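Local coordinates for LYND (Lyngbya aestuarii, PDB 4V1T), which is a YcaO-family cyclodehydratase that probably uses ATP and magnesium to turn peptide side chains into azoline heterocycles, at residues A173-L182 / G193-W204. Residues are numbered along the deposited sequence; the frame is centred on the assembly and turned at random.
Sequences ALESQQTWLL and GPVFVPGKTGCW. With ZN (zinc ion), chain K.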
loop_
_atom_site.group_PDB
_atom_site.type_symbol
_atom_site.label_atom_id
_atom_site.label_comp_id
_atom_site.label_asym_id
_atom_site.label_seq_id
_atom_site.Cartn_x
_atom_site.Cartn_y
_atom_site.Cartn_z
ATOM N N ALA B 173 21.100 -30.866 -1.386
ATOM C CA ALA B 173 20.795 -30.003 -2.525
ATOM C C ALA B 173 21.913 -28.993 -2.765
ATOM O O ALA B 173 22.256 -28.702 -3.902
ATOM C CB ALA B 173 19.470 -29.292 -2.307
ATOM N N LEU B 174 22.483 -28.468 -1.687
ATOM C CA LEU B 174 23.566 -27.502 -1.804
ATOM C C LEU B 174 24.849 -28.144 -2.329
ATOM O O LEU B 174 25.582 -27.528 -3.107
ATOM C CB LEU B 174 23.833 -26.835 -0.455
ATOM C CG LEU B 174 22.776 -25.833 0.024
ATOM C CD1 LEU B 174 23.115 -25.361 1.430
ATOM C CD2 LEU B 174 22.656 -24.645 -0.911
ATOM N N GLU B 175 25.110 -29.378 -1.907
ATOM C CA GLU B 175 26.284 -30.117 -2.370
ATOM C C GLU B 175 26.074 -30.666 -3.776
ATOM O O GLU B 175 26.988 -30.668 -4.590
ATOM C CB GLU B 175 26.611 -31.253 -1.404
ATOM C CG GLU B 175 27.042 -30.768 -0.026
ATOM C CD GLU B 175 27.177 -31.893 0.993
ATOM O OE1 GLU B 175 26.762 -33.037 0.698
ATOM O OE2 GLU B 175 27.685 -31.629 2.106
ATOM N N SER B 176 24.858 -31.115 -4.055
ATOM C CA SER B 176 24.516 -31.672 -5.355
ATOM C C SER B 176 24.162 -30.588 -6.378
ATOM O O SER B 176 24.000 -30.879 -7.562
ATOM C CB SER B 176 23.343 -32.641 -5.197
ATOM O OG SER B 176 23.203 -33.465 -6.333
ATOM N N GLN B 177 24.056 -29.345 -5.916
ATOM C CA GLN B 177 23.563 -28.244 -6.739
ATOM C C GLN B 177 22.197 -28.590 -7.340
ATOM O O GLN B 177 21.910 -28.290 -8.497
ATOM C CB GLN B 177 24.582 -27.872 -7.823
ATOM C CG GLN B 177 25.594 -26.837 -7.346
ATOM C CD GLN B 177 26.822 -26.741 -8.235
ATOM O OE1 GLN B 177 27.930 -26.502 -7.754
ATOM N NE2 GLN B 177 26.635 -26.918 -9.537
ATOM N N GLN B 178 21.356 -29.216 -6.523
ATOM C CA GLN B 178 20.001 -29.596 -6.919
ATOM C C GLN B 178 19.015 -28.477 -6.608
ATOM O O GLN B 178 18.941 -27.995 -5.480
ATOM C CB GLN B 178 19.584 -30.888 -6.201
ATOM C CG GLN B 178 18.149 -31.340 -6.452
ATOM C CD GLN B 178 17.930 -31.870 -7.851
ATOM O OE1 GLN B 178 18.617 -32.780 -8.292
ATOM N NE2 GLN B 178 16.960 -31.300 -8.558
ATOM N N THR B 179 18.257 -28.066 -7.614
ATOM C CA THR B 179 17.200 -27.099 -7.418
ATOM C C THR B 179 15.947 -27.845 -6.946
ATOM O O THR B 179 15.585 -28.873 -7.506
ATOM C CB THR B 179 16.901 -26.313 -8.710
ATOM O OG1 THR B 179 18.013 -25.475 -9.027
ATOM C CG2 THR B 179 15.668 -25.445 -8.553
ATOM N N TRP B 180 15.290 -27.330 -5.915
ATOM C CA TRP B 180 14.123 -27.999 -5.372
ATOM C C TRP B 180 13.054 -27.012 -4.930
ATOM O O TRP B 180 13.340 -25.836 -4.698
ATOM C CB TRP B 180 14.520 -28.911 -4.209
ATOM C CG TRP B 180 15.272 -28.232 -3.090
ATOM C CD1 TRP B 180 16.509 -27.658 -3.167
ATOM C CD2 TRP B 180 14.855 -28.099 -1.720
ATOM N NE1 TRP B 180 16.875 -27.155 -1.938
ATOM C CE2 TRP B 180 15.880 -27.418 -1.035
ATOM C CE3 TRP B 180 13.709 -28.482 -1.010
ATOM C CZ2 TRP B 180 15.795 -27.108 0.322
ATOM C CZ3 TRP B 180 13.625 -28.172 0.340
ATOM C CH2 TRP B 180 14.662 -27.494 0.990
ATOM N N LEU B 181 11.822 -27.515 -4.821
ATOM C CA LEU B 181 10.658 -26.719 -4.457
ATOM C C LEU B 181 10.009 -27.251 -3.179
ATOM O O LEU B 181 9.919 -28.461 -2.975
ATOM C CB LEU B 181 9.634 -26.727 -5.596
ATOM C CG LEU B 181 8.214 -26.246 -5.267
ATOM C CD1 LEU B 181 8.200 -24.773 -4.940
ATOM C CD2 LEU B 181 7.270 -26.524 -6.421
ATOM N N LEU B 182 9.561 -26.338 -2.322
ATOM C CA LEU B 182 8.828 -26.704 -1.125
ATOM C C LEU B 182 7.365 -26.340 -1.293
ATOM O O LEU B 182 7.032 -25.308 -1.865
ATOM C CB LEU B 182 9.394 -26.003 0.111
ATOM C CG LEU B 182 10.096 -26.835 1.179
ATOM C CD1 LEU B 182 10.437 -25.935 2.358
ATOM C CD2 LEU B 182 9.271 -28.026 1.635
ATOM N N GLY B 193 6.212 -22.664 -2.450
ATOM C CA GLY B 193 7.535 -22.106 -2.649
ATOM C C GLY B 193 8.309 -22.100 -1.343
ATOM O O GLY B 193 7.774 -22.476 -0.296
ATOM N N PRO B 194 9.570 -21.677 -1.394
ATOM C CA PRO B 194 10.212 -21.219 -2.622
ATOM C C PRO B 194 10.784 -22.337 -3.466
ATOM O O PRO B 194 10.795 -23.502 -3.052
ATOM C CB PRO B 194 11.340 -20.350 -2.093
ATOM C CG PRO B 194 11.769 -21.061 -0.862
ATOM C CD PRO B 194 10.511 -21.654 -0.259
ATOM N N VAL B 195 11.236 -21.966 -4.658
ATOM C CA VAL B 195 12.194 -22.756 -5.393
ATOM C C VAL B 195 13.570 -22.355 -4.878
ATOM O O VAL B 195 13.965 -21.196 -5.002
ATOM C CB VAL B 195 12.111 -22.515 -6.915
ATOM C CG1 VAL B 195 13.327 -23.097 -7.633
ATOM C CG2 VAL B 195 10.830 -23.113 -7.471
ATOM N N PHE B 196 14.282 -23.316 -4.296
ATOM C CA PHE B 196 15.652 -23.114 -3.849
ATOM C C PHE B 196 16.618 -23.403 -4.992
ATOM O O PHE B 196 16.643 -24.511 -5.518
ATOM C CB PHE B 196 15.980 -24.026 -2.660
ATOM C CG PHE B 196 15.113 -23.798 -1.450
ATOM C CD1 PHE B 196 15.366 -22.749 -0.590
ATOM C CD2 PHE B 196 14.045 -24.637 -1.178
ATOM C CE1 PHE B 196 14.582 -22.545 0.524
ATOM C CE2 PHE B 196 13.260 -24.448 -0.050
ATOM C CZ PHE B 196 13.525 -23.400 0.798
ATOM N N VAL B 197 17.408 -22.404 -5.359
ATOM C CA VAL B 197 18.484 -22.574 -6.333
ATOM C C VAL B 197 19.832 -22.363 -5.627
ATOM O O VAL B 197 20.209 -21.224 -5.355
ATOM C CB VAL B 197 18.356 -21.583 -7.512
ATOM C CG1 VAL B 197 19.379 -21.924 -8.586
ATOM C CG2 VAL B 197 16.958 -21.620 -8.107
ATOM N N PRO B 198 20.547 -23.460 -5.307
ATOM C CA PRO B 198 21.836 -23.372 -4.606
ATOM C C PRO B 198 22.825 -22.433 -5.278
ATOM O O PRO B 198 23.119 -22.607 -6.452
ATOM C CB PRO B 198 22.352 -24.808 -4.652
ATOM C CG PRO B 198 21.124 -25.631 -4.643
ATOM C CD PRO B 198 20.113 -24.859 -5.457
ATOM N N GLY B 199 23.305 -21.439 -4.535
ATOM C CA GLY B 199 24.224 -20.439 -5.072
ATOM C C GLY B 199 23.554 -19.129 -5.470
ATOM O O GLY B 199 24.199 -18.077 -5.486
ATOM N N LYS B 200 22.265 -19.187 -5.793
ATOM C CA LYS B 200 21.522 -17.996 -6.209
ATOM C C LYS B 200 20.550 -17.514 -5.144
ATOM O O LYS B 200 20.693 -16.415 -4.623
ATOM C CB LYS B 200 20.769 -18.269 -7.508
ATOM C CG LYS B 200 21.690 -18.340 -8.709
ATOM C CD LYS B 200 20.952 -18.700 -9.987
ATOM C CE LYS B 200 21.832 -19.531 -10.907
ATOM N NZ LYS B 200 23.182 -18.926 -11.081
ATOM N N THR B 201 19.559 -18.340 -4.832
ATOM C CA THR B 201 18.567 -17.995 -3.817
ATOM C C THR B 201 19.095 -18.342 -2.439
ATOM O O THR B 201 20.161 -18.946 -2.305
ATOM C CB THR B 201 17.244 -18.752 -4.049
ATOM O OG1 THR B 201 17.465 -20.158 -3.860
ATOM C CG2 THR B 201 16.712 -18.489 -5.451
ATOM N N GLY B 202 18.338 -17.977 -1.410
ATOM C CA GLY B 202 18.649 -18.418 -0.071
ATOM C C GLY B 202 18.407 -19.912 0.040
ATOM O O GLY B 202 17.714 -20.490 -0.785
ATOM N N CYS B 203 19.001 -20.539 1.049
ATOM C CA CYS B 203 18.787 -21.959 1.305
ATOM C C CYS B 203 17.615 -22.133 2.273
ATOM O O CYS B 203 16.993 -21.149 2.699
ATOM C CB CYS B 203 20.069 -22.578 1.861
ATOM S SG CYS B 203 20.631 -21.899 3.464
ATOM N N TRP B 204 17.293 -23.376 2.612
ATOM C CA TRP B 204 16.220 -23.632 3.563
ATOM C C TRP B 204 16.587 -23.097 4.942
ATOM O O TRP B 204 15.714 -22.709 5.716
ATOM C CB TRP B 204 15.912 -25.121 3.642
ATOM C CG TRP B 204 14.992 -25.469 4.767
ATOM C CD1 TRP B 204 13.626 -25.481 4.738
ATOM C CD2 TRP B 204 15.374 -25.839 6.087
ATOM N NE1 TRP B 204 13.135 -25.838 5.974
ATOM C CE2 TRP B 204 14.186 -26.067 6.819
ATOM C CE3 TRP B 204 16.603 -26.001 6.731
ATOM C CZ2 TRP B 204 14.194 -26.460 8.157
ATOM C CZ3 TRP B 204 16.610 -26.392 8.064
ATOM C CH2 TRP B 204 15.410 -26.615 8.761
HETATM ZN ZN ZN K . 21.461 -20.107 3.656
#
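Trp-180 and Phe-196 face each other across a beta hairpin, strands 180-184 and 189-196, which runs antiparallel in the middle of a mixed sheet and leads on to the zinc site. Their rings form an offset stack, the Phe-196 ring against the six-membered ring of Trp-180 with centroids 4.2 Å apart and planes inclined by 26°. Phe-196 CB adds a CH-pi contact over the five-membered ring, 3.7 Å from its centroid. Trp-180 holds CG between its backbone N and carbonyl carbon (chi1 56°), a rotation that brings the indole over Phe-196. With alanine in its place, one face of the Phe-196 ring would probably lose its cover, and Trp-204 CB the indole edge it packs against. The backbones of the same two residues make a hydrogen-bonded pair, Phe-196 N reaching Trp-180 O at 2.7 Å and Trp-180 N returning to Phe-196 O. Leu-182 sets CD1 at the edges of both the Phe-196 and Trp-204 rings, while its N bonds to Pro-194 O. On the other sheet face, Leu-181 CD1 lies 4.0 Å from Val-195 CG2, and Thr-179 CG2 presses tightly on Val-195 CG1; Ile-264 and Trp-267 of helix 250-275 cover this side. Past the strands, Pro-198 wedges its ring between the last turn of helix 165-176 and the loop after it, CG 3.4 Å from Ala-173 O and also near Gln-178 O, with CB beside Leu-174 CD2. In the turn that follows, Thr-201 OG1 accepts a bond from Val-197 N at 2.7 Å, tying the turn back on itself. Asn-170 and Tyr-161 take the backbone N and indole NE1 of Trp-204. Next to it, Cys-203 packs CB on Leu-174 CD1 and joins Cys-206, Cys-311 and Cys-314 around zinc, its SG 2.0 Å from the ion.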